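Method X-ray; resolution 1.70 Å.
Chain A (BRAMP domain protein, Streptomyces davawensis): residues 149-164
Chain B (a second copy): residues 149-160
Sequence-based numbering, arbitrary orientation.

Chain A, residues 149-164: LGRLGYSVPPNAAAYW
Chain B, residues 149-160: LGRLGYSVPPNA

Two copies of the same protein pack the end of a helix and the loop after it against each other, antiparallel and nearly twofold symmetric about V156. The stretches bury 607 Å² between them, both sides summed. Nearest CA pairs run G150(A) with P158(B), S155(A) with P157(B), V156(A) with V156(B), P157(A) with S155(B) and P158(A) with G150(B). V156(A) CA lies 5.1 Å from V156(B) CA, and P158(A) CA lies 4.4 Å from G150(B) CA.

L149(A) lies in the last helical turn, phi/psi -66/-38, with an mt side chain out of reach of chain B. L149(A) O accepts L152(A) N at 3.0 Å and Y154(A) N at 3.2 Å. G150(A), at -54/-40, turns its carbonyl to chain B. G150(A) O accepts N159(B) N at 3.1 Å and lies 3.3 Å from P158(B) CA. R151(A), at -64/-28, points its CB away; chi1 to chi3 are m, t and p. Its backbone makes the contact: R151(A) O accepts N159(B) ND2 at 3.1 Å. L152(A), at -84/-19 with an mt side chain, also points its CB away.

G153(A), at 131/-7, is the first residue after the helix to leave helical phi/psi and completes a Schellman motif. A CB here would jam against the carbonyl O of the residue before, so the backbone calls for glycine. G153(A) C lies 3.4 Å from P158(B) CB.

Y154(A) is extended at -76/142, chi1 m and chi2 -87°. Its CB points away, and the side chain comes no nearer than 6.1 Å to chain B. Y154(A) O lies 3.5 Å from P158(B) CA. Water 1 lies 2.7 Å from Y154(A) O and 3.2 Å from V156(B) O. S155(A), at -99/145 and chi1 m, has its OG 3.2 Å from P158(B) CD. S155(A) CA makes a CA-H...O contact to V156(B) O at 3.4 Å.

V156(A), at -120/118 and chi1 t, forms a single antiparallel bridge with V156(B). V156(A) N donates to V156(B) O at 2.9 Å, angle 170°. V156(B) N returns the bond to V156(A) O at 2.9 Å, angle 163°. The side chains meet with V156(A) CB 4.4 Å from V156(B) CB.

P157(A), at -75/172, points its CB away. P158(A), at -67/153, points its CB toward chain B and has the largest covered area in the contact. Both rings are C-gamma endo. P158(A) CB lies 3.4 Å from G153(B) C, and P158(A) CD lies 3.1 Å from S155(B) OG.

N159(A) has positive phi, 52/46, with chi1 m and chi2 113°. It grips the opposite helix end twice: N159(A) N donates to G150(B) O at 3.0 Å, and N159(A) ND2 donates to R151(B) O at 3.2 Å.

A160(A), at -88/-4, leads into the strand 161-164. Y163(A), at -159/162 and chi1 p, points its CB toward chain B. Y163(A) OH sits at the edge of the R151(B) guanidinium, 4.4 Å from R151(B) NH1. Water 3 bridges them, donating to Y163(A) OH at 2.8 Å and accepting from R151(B) NH1 at 2.6 Å. W164(A) is out of reach.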

# COMPACT_ATOMS: atom_id res chain seq x y z
N LEU A 149 -1.50 -14.28 -0.87
CA LEU A 149 -1.68 -15.63 -1.42
C LEU A 149 -0.34 -16.28 -1.69
O LEU A 149 -0.17 -17.49 -1.46
CB LEU A 149 -2.53 -15.57 -2.68
CG LEU A 149 -3.99 -15.17 -2.44
CD1 LEU A 149 -4.74 -15.13 -3.76
CD2 LEU A 149 -4.68 -16.11 -1.42
N GLY A 150 0.63 -15.49 -2.16
CA GLY A 150 2.00 -15.97 -2.30
C GLY A 150 2.56 -16.57 -1.02
O GLY A 150 3.25 -17.59 -1.06
N ARG A 151 2.26 -15.96 0.14
CA ARG A 151 2.76 -16.49 1.42
C ARG A 151 2.19 -17.87 1.71
O ARG A 151 2.84 -18.67 2.39
CB ARG A 151 2.41 -15.54 2.58
CG ARG A 151 3.28 -14.29 2.69
CD ARG A 151 2.91 -13.45 3.93
NE ARG A 151 3.50 -13.93 5.19
CZ ARG A 151 2.86 -14.71 6.06
NH1 ARG A 151 1.62 -15.10 5.80
NH2 ARG A 151 3.45 -15.11 7.18
N LEU A 152 1.00 -18.17 1.20
CA LEU A 152 0.31 -19.43 1.47
C LEU A 152 0.75 -20.57 0.58
O LEU A 152 0.49 -21.73 0.90
CB LEU A 152 -1.21 -19.23 1.31
CG LEU A 152 -1.88 -18.18 2.18
CD1 LEU A 152 -3.37 -18.15 1.88
CD2 LEU A 152 -1.62 -18.46 3.68
N GLY A 153 1.37 -20.28 -0.55
CA GLY A 153 1.74 -21.36 -1.45
C GLY A 153 1.36 -21.15 -2.90
O GLY A 153 1.75 -21.95 -3.76
N TYR A 154 0.61 -20.08 -3.20
CA TYR A 154 0.18 -19.81 -4.56
C TYR A 154 1.31 -19.23 -5.40
O TYR A 154 2.10 -18.41 -4.94
CB TYR A 154 -1.01 -18.83 -4.57
CG TYR A 154 -2.29 -19.48 -4.11
CD1 TYR A 154 -3.11 -20.15 -5.02
CD2 TYR A 154 -2.69 -19.40 -2.78
CE1 TYR A 154 -4.28 -20.76 -4.60
CE2 TYR A 154 -3.87 -20.01 -2.36
CZ TYR A 154 -4.65 -20.69 -3.28
OH TYR A 154 -5.81 -21.31 -2.88
N SER A 155 1.36 -19.65 -6.66
CA SER A 155 2.22 -19.04 -7.66
C SER A 155 1.39 -18.08 -8.51
O SER A 155 0.21 -18.32 -8.78
CB SER A 155 2.85 -20.09 -8.58
OG SER A 155 3.64 -20.99 -7.82
N VAL A 156 2.02 -16.99 -8.92
CA VAL A 156 1.34 -15.93 -9.65
C VAL A 156 2.01 -15.80 -11.01
O VAL A 156 3.20 -15.49 -11.09
CB VAL A 156 1.38 -14.60 -8.88
CG1 VAL A 156 0.52 -13.54 -9.59
CG2 VAL A 156 0.89 -14.82 -7.46
N PRO A 157 1.29 -16.03 -12.11
CA PRO A 157 1.86 -15.84 -13.43
C PRO A 157 1.95 -14.35 -13.75
O PRO A 157 1.44 -13.53 -12.97
CB PRO A 157 0.85 -16.54 -14.35
CG PRO A 157 -0.46 -16.39 -13.63
CD PRO A 157 -0.15 -16.32 -12.15
N PRO A 158 2.59 -13.97 -14.85
CA PRO A 158 2.53 -12.56 -15.26
C PRO A 158 1.13 -12.18 -15.67
O PRO A 158 0.33 -13.02 -16.10
CB PRO A 158 3.48 -12.50 -16.47
CG PRO A 158 3.46 -13.89 -17.00
CD PRO A 158 3.39 -14.77 -15.79
N ASN A 159 0.84 -10.89 -15.52
CA ASN A 159 -0.44 -10.31 -15.93
C ASN A 159 -1.60 -11.10 -15.32
O ASN A 159 -2.58 -11.44 -15.99
CB ASN A 159 -0.51 -10.23 -17.45
CG ASN A 159 0.65 -9.42 -18.03
OD1 ASN A 159 1.51 -9.96 -18.71
ND2 ASN A 159 0.68 -8.13 -17.73
N ALA A 160 -1.48 -11.39 -14.03
CA ALA A 160 -2.45 -12.23 -13.34
C ALA A 160 -3.62 -11.45 -12.75
O ALA A 160 -4.51 -12.08 -12.19
CB ALA A 160 -1.76 -12.99 -12.21
N ALA A 161 -3.64 -10.12 -12.86
CA ALA A 161 -4.69 -9.29 -12.25
C ALA A 161 -5.38 -8.47 -13.33
O ALA A 161 -4.73 -7.63 -13.97
CB ALA A 161 -4.10 -8.37 -11.18
N ALA A 162 -6.68 -8.70 -13.53
CA ALA A 162 -7.49 -7.95 -14.47
C ALA A 162 -8.54 -7.13 -13.72
O ALA A 162 -9.04 -7.57 -12.68
CB ALA A 162 -8.19 -8.88 -15.46
N TYR A 163 -8.88 -5.96 -14.25
CA TYR A 163 -9.66 -5.02 -13.45
C TYR A 163 -10.37 -4.03 -14.36
O TYR A 163 -10.02 -3.86 -15.53
CB TYR A 163 -8.77 -4.28 -12.43
CG TYR A 163 -7.68 -3.49 -13.10
CD1 TYR A 163 -6.47 -4.06 -13.41
CD2 TYR A 163 -7.88 -2.15 -13.45
CE1 TYR A 163 -5.49 -3.36 -14.05
CE2 TYR A 163 -6.89 -1.43 -14.08
CZ TYR A 163 -5.70 -2.05 -14.39
OH TYR A 163 -4.69 -1.37 -15.03
N TRP A 164 -11.39 -3.37 -13.79
CA TRP A 164 -12.04 -2.22 -14.41
C TRP A 164 -12.06 -1.08 -13.40
O TRP A 164 -12.31 -1.29 -12.22
CB TRP A 164 -13.47 -2.54 -14.85
CG TRP A 164 -14.14 -1.39 -15.59
CD1 TRP A 164 -14.15 -1.18 -16.94
CD2 TRP A 164 -14.90 -0.32 -15.01
NE1 TRP A 164 -14.85 -0.04 -17.24
CE2 TRP A 164 -15.34 0.50 -16.07
CE3 TRP A 164 -15.26 0.02 -13.70
CZ2 TRP A 164 -16.10 1.66 -15.86
CZ3 TRP A 164 -16.02 1.17 -13.48
CH2 TRP A 164 -16.44 1.97 -14.56
N LEU B 149 6.56 -6.22 -11.27
CA LEU B 149 7.32 -7.16 -12.09
C LEU B 149 6.40 -8.12 -12.81
O LEU B 149 6.66 -8.49 -13.96
CB LEU B 149 8.33 -7.91 -11.23
CG LEU B 149 9.50 -7.04 -10.73
CD1 LEU B 149 10.43 -7.86 -9.83
CD2 LEU B 149 10.27 -6.35 -11.88
N GLY B 150 5.30 -8.53 -12.17
CA GLY B 150 4.34 -9.39 -12.85
C GLY B 150 3.70 -8.73 -14.06
O GLY B 150 3.41 -9.41 -15.05
N ARG B 151 3.49 -7.41 -14.02
CA ARG B 151 2.96 -6.71 -15.19
C ARG B 151 3.91 -6.78 -16.38
O ARG B 151 3.47 -6.66 -17.53
CB ARG B 151 2.69 -5.25 -14.85
CG ARG B 151 1.43 -4.99 -14.05
CD ARG B 151 1.25 -3.48 -13.83
NE ARG B 151 1.69 -2.69 -14.99
CZ ARG B 151 0.86 -2.08 -15.85
NH1 ARG B 151 -0.45 -2.16 -15.66
NH2 ARG B 151 1.35 -1.39 -16.88
N LEU B 152 5.21 -6.97 -16.13
CA LEU B 152 6.21 -7.01 -17.19
C LEU B 152 6.43 -8.39 -17.75
O LEU B 152 7.00 -8.52 -18.84
CB LEU B 152 7.55 -6.47 -16.66
CG LEU B 152 7.57 -5.00 -16.26
CD1 LEU B 152 8.82 -4.74 -15.45
CD2 LEU B 152 7.49 -4.09 -17.48
N GLY B 153 6.01 -9.43 -17.04
CA GLY B 153 6.17 -10.76 -17.56
C GLY B 153 6.78 -11.75 -16.59
O GLY B 153 6.84 -12.94 -16.90
N TYR B 154 7.22 -11.27 -15.42
CA TYR B 154 7.78 -12.16 -14.40
C TYR B 154 6.68 -13.00 -13.75
O TYR B 154 5.56 -12.53 -13.52
CB TYR B 154 8.51 -11.36 -13.32
CG TYR B 154 9.82 -10.78 -13.80
CD1 TYR B 154 10.98 -11.55 -13.78
CD2 TYR B 154 9.89 -9.49 -14.32
CE1 TYR B 154 12.18 -11.04 -14.25
CE2 TYR B 154 11.08 -8.97 -14.79
CZ TYR B 154 12.22 -9.75 -14.75
OH TYR B 154 13.41 -9.23 -15.22
N SER B 155 7.01 -14.26 -13.48
CA SER B 155 6.22 -15.14 -12.64
C SER B 155 6.83 -15.18 -11.25
O SER B 155 8.05 -15.06 -11.08
CB SER B 155 6.18 -16.55 -13.22
OG SER B 155 5.63 -16.54 -14.53
N VAL B 156 5.97 -15.36 -10.25
CA VAL B 156 6.36 -15.25 -8.85
C VAL B 156 5.97 -16.54 -8.14
O VAL B 156 4.79 -16.90 -8.10
CB VAL B 156 5.70 -14.04 -8.16
CG1 VAL B 156 6.18 -13.95 -6.73
CG2 VAL B 156 6.02 -12.75 -8.91
N PRO B 157 6.92 -17.29 -7.60
CA PRO B 157 6.58 -18.53 -6.91
C PRO B 157 6.07 -18.22 -5.51
O PRO B 157 6.17 -17.07 -5.06
CB PRO B 157 7.92 -19.28 -6.87
CG PRO B 157 8.91 -18.16 -6.72
CD PRO B 157 8.37 -17.03 -7.61
N PRO B 158 5.54 -19.21 -4.77
CA PRO B 158 5.22 -18.97 -3.36
C PRO B 158 6.47 -18.61 -2.57
O PRO B 158 7.57 -19.05 -2.89
CB PRO B 158 4.64 -20.31 -2.90
CG PRO B 158 5.26 -21.32 -3.84
CD PRO B 158 5.34 -20.62 -5.15
N ASN B 159 6.28 -17.79 -1.53
CA ASN B 159 7.35 -17.48 -0.58
C ASN B 159 8.57 -16.88 -1.29
O ASN B 159 9.73 -17.22 -1.01
CB ASN B 159 7.69 -18.73 0.24
CG ASN B 159 6.45 -19.33 0.96
OD1 ASN B 159 5.98 -20.40 0.62
ND2 ASN B 159 5.92 -18.60 1.93
N ALA B 160 8.31 -15.95 -2.21
CA ALA B 160 9.34 -15.39 -3.07
C ALA B 160 10.02 -14.16 -2.48
O ALA B 160 10.95 -13.63 -3.09
CB ALA B 160 8.74 -15.03 -4.43
O HOH W 1 3.38 -16.01 -5.33
O HOH W 2 3.75 -12.49 -11.41
O HOH W 3 -2.68 -1.79 -16.93